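Long-range contact in appr-1-p processing domain protein (PDB 5M31), which is a single-chain macro domain protein of the Appr-1-p processing family, built on a mixed beta sheet flanked by helices: residues E25-V36 against R82-W93. Numbering follows the deposited sequence.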
loop_
_atom_site.group_PDB
_atom_site.type_symbol
_atom_site.label_atom_id
_atom_site.label_comp_id
_atom_site.label_asym_id
_atom_site.label_seq_id
_atom_site.Cartn_x
_atom_site.Cartn_y
_atom_site.Cartn_z
ATOM N N GLU A 25 -3.360 -10.604 5.904
ATOM C CA GLU A 25 -3.074 -11.323 4.654
ATOM C C GLU A 25 -2.262 -10.479 3.701
ATOM O O GLU A 25 -1.583 -11.029 2.868
ATOM C CB GLU A 25 -4.376 -11.715 3.935
ATOM C CG GLU A 25 -5.182 -12.790 4.646
ATOM C CD GLU A 25 -6.423 -13.224 3.882
ATOM O OE1 GLU A 25 -6.754 -12.678 2.853
ATOM O OE2 GLU A 25 -7.097 -14.155 4.333
ATOM N N ALA A 26 -2.413 -9.145 3.770
ATOM C CA ALA A 26 -1.826 -8.269 2.761
ATOM C C ALA A 26 -1.280 -7.027 3.454
ATOM O O ALA A 26 -1.954 -6.484 4.307
ATOM C CB ALA A 26 -2.849 -7.884 1.701
ATOM N N LEU A 27 -0.093 -6.599 3.036
ATOM C CA LEU A 27 0.462 -5.309 3.434
ATOM C C LEU A 27 0.540 -4.394 2.237
ATOM O O LEU A 27 0.917 -4.809 1.135
ATOM C CB LEU A 27 1.862 -5.453 3.996
ATOM C CG LEU A 27 2.015 -6.286 5.274
ATOM C CD1 LEU A 27 3.484 -6.262 5.691
ATOM C CD2 LEU A 27 1.106 -5.831 6.401
ATOM N N VAL A 28 0.263 -3.140 2.500
ATOM C CA VAL A 28 0.506 -2.061 1.485
ATOM C C VAL A 28 1.834 -1.360 1.733
ATOM O O VAL A 28 2.107 -0.890 2.847
ATOM C CB VAL A 28 -0.648 -1.030 1.516
ATOM C CG1 VAL A 28 -0.380 0.083 0.524
ATOM C CG2 VAL A 28 -1.975 -1.720 1.232
ATOM N N ASN A 29 2.611 -1.275 0.670
ATOM C CA ASN A 29 3.895 -0.575 0.608
ATOM C C ASN A 29 3.681 0.625 -0.300
ATOM O O ASN A 29 3.119 0.479 -1.371
ATOM C CB ASN A 29 4.883 -1.501 -0.059
ATOM C CG ASN A 29 6.244 -0.921 -0.170
ATOM O OD1 ASN A 29 6.617 -0.070 0.601
ATOM N ND2 ASN A 29 7.050 -1.499 -1.020
ATOM N N THR A 30 4.124 1.789 0.120
ATOM C CA THR A 30 3.956 3.006 -0.695
ATOM C C THR A 30 5.224 3.189 -1.543
ATOM O O THR A 30 6.361 3.216 -1.011
ATOM C CB THR A 30 3.647 4.228 0.184
ATOM O OG1 THR A 30 4.500 4.229 1.317
ATOM C CG2 THR A 30 2.190 4.226 0.626
ATOM N N VAL A 31 5.045 3.248 -2.867
ATOM C CA VAL A 31 6.161 3.163 -3.766
ATOM C C VAL A 31 6.123 4.303 -4.792
ATOM O O VAL A 31 5.198 5.112 -4.824
ATOM C CB VAL A 31 6.284 1.799 -4.471
ATOM C CG1 VAL A 31 6.428 0.718 -3.427
ATOM C CG2 VAL A 31 5.084 1.553 -5.386
ATOM N N ASN A 32 7.159 4.360 -5.570
ATOM C CA ASN A 32 7.192 5.214 -6.779
ATOM C C ASN A 32 7.217 4.318 -8.002
ATOM O O ASN A 32 7.100 3.072 -7.888
ATOM C CB ASN A 32 8.419 6.101 -6.755
ATOM C CG ASN A 32 9.721 5.300 -6.671
ATOM O OD1 ASN A 32 10.153 4.680 -7.630
ATOM N ND2 ASN A 32 10.293 5.249 -5.473
ATOM N N THR A 33 7.255 4.920 -9.185
ATOM C CA THR A 33 7.125 4.153 -10.417
ATOM C C THR A 33 8.439 3.962 -11.130
ATOM O O THR A 33 8.463 3.432 -12.239
ATOM C CB THR A 33 6.131 4.817 -11.378
ATOM O OG1 THR A 33 6.718 6.029 -11.873
ATOM C CG2 THR A 33 4.792 5.061 -10.690
ATOM N N VAL A 34 9.523 4.422 -10.538
ATOM C CA VAL A 34 10.855 4.326 -11.175
ATOM C C VAL A 34 11.795 3.236 -10.636
ATOM O O VAL A 34 12.914 3.112 -11.107
ATOM C CB VAL A 34 11.541 5.724 -11.259
ATOM C CG1 VAL A 34 10.590 6.687 -11.938
ATOM C CG2 VAL A 34 11.947 6.253 -9.891
ATOM N N GLY A 35 11.321 2.415 -9.707
ATOM C CA GLY A 35 12.011 1.179 -9.369
ATOM C C GLY A 35 12.997 1.325 -8.251
ATOM O O GLY A 35 13.930 0.541 -8.147
ATOM N N VAL A 36 12.750 2.299 -7.366
ATOM C CA VAL A 36 13.628 2.564 -6.235
ATOM C C VAL A 36 12.874 2.448 -4.896
ATOM O O VAL A 36 11.777 3.008 -4.731
ATOM C CB VAL A 36 14.214 3.980 -6.407
ATOM C CG1 VAL A 36 14.898 4.455 -5.142
ATOM C CG2 VAL A 36 15.155 3.981 -7.590
ATOM N N ARG A 82 0.625 -12.817 2.851
ATOM C CA ARG A 82 0.692 -13.481 1.558
ATOM C C ARG A 82 1.008 -12.473 0.439
ATOM O O ARG A 82 1.732 -12.823 -0.508
ATOM C CB ARG A 82 -0.595 -14.231 1.254
ATOM C CG ARG A 82 -0.604 -14.676 -0.156
ATOM C CD ARG A 82 -1.662 -15.730 -0.418
ATOM N NE ARG A 82 -1.528 -16.245 -1.761
ATOM C CZ ARG A 82 -2.383 -17.062 -2.350
ATOM N NH1 ARG A 82 -3.379 -17.628 -1.657
ATOM N NH2 ARG A 82 -2.150 -17.411 -3.593
ATOM N N TYR A 83 0.417 -11.286 0.519
ATOM C CA TYR A 83 0.534 -10.281 -0.560
ATOM C C TYR A 83 1.181 -9.032 -0.082
ATOM O O TYR A 83 0.894 -8.539 1.025
ATOM C CB TYR A 83 -0.843 -9.912 -1.105
ATOM C CG TYR A 83 -1.658 -11.073 -1.633
ATOM C CD1 TYR A 83 -1.347 -11.684 -2.819
ATOM C CD2 TYR A 83 -2.710 -11.553 -0.907
ATOM C CE1 TYR A 83 -2.115 -12.717 -3.314
ATOM C CE2 TYR A 83 -3.449 -12.638 -1.351
ATOM C CZ TYR A 83 -3.151 -13.193 -2.565
ATOM O OH TYR A 83 -3.914 -14.276 -3.042
ATOM N N ILE A 84 2.025 -8.492 -0.955
ATOM C CA ILE A 84 2.533 -7.112 -0.842
ATOM C C ILE A 84 1.905 -6.272 -1.946
ATOM O O ILE A 84 1.995 -6.664 -3.095
ATOM C CB ILE A 84 4.044 -7.059 -0.972
ATOM C CG1 ILE A 84 4.746 -8.023 0.001
ATOM C CG2 ILE A 84 4.520 -5.604 -0.701
ATOM C CD1 ILE A 84 4.503 -7.739 1.441
ATOM N N PHE A 85 1.116 -5.247 -1.567
ATOM C CA PHE A 85 0.422 -4.377 -2.498
ATOM C C PHE A 85 1.277 -3.104 -2.617
ATOM O O PHE A 85 1.281 -2.304 -1.667
ATOM C CB PHE A 85 -0.918 -3.965 -1.981
ATOM C CG PHE A 85 -2.045 -4.995 -2.182
ATOM C CD1 PHE A 85 -1.878 -6.339 -2.008
ATOM C CD2 PHE A 85 -3.319 -4.542 -2.385
ATOM C CE1 PHE A 85 -2.986 -7.244 -2.153
ATOM C CE2 PHE A 85 -4.412 -5.398 -2.504
ATOM C CZ PHE A 85 -4.229 -6.761 -2.417
ATOM N N ASN A 86 1.988 -2.988 -3.731
ATOM C CA ASN A 86 2.949 -1.901 -3.940
ATOM C C ASN A 86 2.147 -0.777 -4.595
ATOM O O ASN A 86 1.786 -0.866 -5.751
ATOM C CB ASN A 86 4.144 -2.345 -4.762
ATOM C CG ASN A 86 4.967 -3.438 -4.096
ATOM O OD1 ASN A 86 5.773 -3.180 -3.185
ATOM N ND2 ASN A 86 4.690 -4.727 -4.493
ATOM N N PHE A 87 1.828 0.215 -3.764
ATOM C CA PHE A 87 0.844 1.331 -4.071
ATOM C C PHE A 87 1.648 2.564 -4.459
ATOM O O PHE A 87 2.274 3.167 -3.613
ATOM C CB PHE A 87 0.050 1.559 -2.754
ATOM C CG PHE A 87 -1.065 2.548 -2.827
ATOM C CD1 PHE A 87 -0.836 3.885 -3.059
ATOM C CD2 PHE A 87 -2.331 2.187 -2.466
ATOM C CE1 PHE A 87 -1.857 4.821 -3.024
ATOM C CE2 PHE A 87 -3.361 3.119 -2.382
ATOM C CZ PHE A 87 -3.125 4.429 -2.680
ATOM N N PRO A 88 1.617 2.945 -5.731
ATOM C CA PRO A 88 2.362 4.130 -6.120
ATOM C C PRO A 88 1.724 5.424 -5.571
ATOM O O PRO A 88 0.543 5.643 -5.751
ATOM C CB PRO A 88 2.302 4.080 -7.675
ATOM C CG PRO A 88 1.898 2.702 -7.994
ATOM C CD PRO A 88 1.038 2.262 -6.892
ATOM N N THR A 89 2.508 6.309 -4.947
ATOM C CA THR A 89 1.957 7.563 -4.483
ATOM C C THR A 89 2.612 8.707 -5.197
ATOM O O THR A 89 2.281 9.828 -4.954
ATOM C CB THR A 89 2.196 7.813 -3.001
ATOM O OG1 THR A 89 3.596 7.875 -2.744
ATOM C CG2 THR A 89 1.623 6.689 -2.129
ATOM N N LYS A 90 3.545 8.377 -6.048
ATOM C CA LYS A 90 4.367 9.388 -6.761
ATOM C C LYS A 90 5.121 8.714 -7.914
ATOM O O LYS A 90 5.283 7.453 -7.958
ATOM C CB LYS A 90 5.339 9.996 -5.782
ATOM C CG LYS A 90 6.383 9.000 -5.274
ATOM C CD LYS A 90 7.315 9.579 -4.229
ATOM C CE LYS A 90 6.601 9.942 -2.926
ATOM N NZ LYS A 90 7.584 10.648 -2.055
ATOM N N LYS A 91 5.552 9.520 -8.888
ATOM C CA LYS A 91 6.291 8.958 -10.006
ATOM C C LYS A 91 7.738 8.700 -9.610
ATOM O O LYS A 91 8.210 7.596 -9.639
ATOM C CB LYS A 91 6.190 9.877 -11.233
ATOM C CG LYS A 91 4.786 9.967 -11.744
ATOM C CD LYS A 91 4.736 10.788 -13.003
ATOM C CE LYS A 91 3.304 11.045 -13.423
ATOM N NZ LYS A 91 3.434 12.161 -14.392
ATOM N N HIS A 92 8.473 9.760 -9.284
ATOM C CA HIS A 92 9.850 9.617 -8.943
ATOM C C HIS A 92 9.999 9.711 -7.445
ATOM O O HIS A 92 9.261 10.395 -6.766
ATOM C CB HIS A 92 10.679 10.699 -9.640
ATOM C CG HIS A 92 12.164 10.501 -9.538
ATOM N ND1 HIS A 92 12.887 10.905 -8.440
ATOM C CD2 HIS A 92 13.072 10.053 -10.436
ATOM C CE1 HIS A 92 14.176 10.699 -8.649
ATOM N NE2 HIS A 92 14.307 10.135 -9.840
ATOM N N TRP A 93 11.033 9.074 -6.943
ATOM C CA TRP A 93 11.223 9.020 -5.517
ATOM C C TRP A 93 11.519 10.365 -4.873
ATOM O O TRP A 93 11.253 10.557 -3.707
ATOM C CB TRP A 93 12.266 7.969 -5.168
ATOM C CG TRP A 93 13.599 8.160 -5.738
ATOM C CD1 TRP A 93 14.076 7.633 -6.895
ATOM C CD2 TRP A 93 14.655 8.897 -5.170
ATOM N NE1 TRP A 93 15.351 7.908 -7.037
ATOM C CE2 TRP A 93 15.744 8.742 -6.016
ATOM C CE3 TRP A 93 14.784 9.698 -4.031
ATOM C CZ2 TRP A 93 16.934 9.327 -5.773
ATOM C CZ3 TRP A 93 15.948 10.271 -3.784
ATOM C CH2 TRP A 93 17.028 10.110 -4.640
HETATM O O HOH W 1 5.714 6.476 -2.012
#
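Two neighbouring parallel strands in the mixed sheet of the macro domain, 26-31 and 83-88, run in step from A26 beside Y83 to V31 beside P88. Alternate residues of 26-31 use both backbone N-H and C=O: F85 N reaches L27 O at 2.7 Å, and N29 N returns to F85 O. P88, with no N-H to give, costs this pair no bond, because F85, F87 and T89 (to V31 O) supply the donors to 26-31; V31 CG2 packs near P88 CG.

On one face, small and branched residues meet aromatic ones. A26 CB lies 3.9 Å from F85 CE1, and V28 CG1 rests 3.6 Å from F87 CB. V28 puts CG1 there by holding it anti to the backbone N (chi1 178°), while CG2 turns to F85 CB. The F85 ring packs on L109 and I113 of helix 99-116 and on I121, so a large apolar side chain suits this buried place.

The opposite face carries a buried amide pair. N29 ND2 donates to N86 OD1 at 3.0 Å, nearly straight (164°) and in the carbonyl plane, with the two amide planes turned 72° against each other. N86 ND2 in turn bonds N52 OD1 and F71 O, which fixes the flip of its amide and presents OD1 to N29.

Beyond the strands the two segments stay together as loops. T33 N donates to K91 O at 2.9 Å. N32 OD1 accepts from V34 N in an Asx turn, and its ND2 holds V36 O, a double role that suits asparagine. This bent loop brings V36 CG1 over the five-membered ring of W93, a CH-pi contact 4.0 Å from its centroid. Adjacent parallel strands in a mixed sheet with helices on both faces form the core of the macro domain fold.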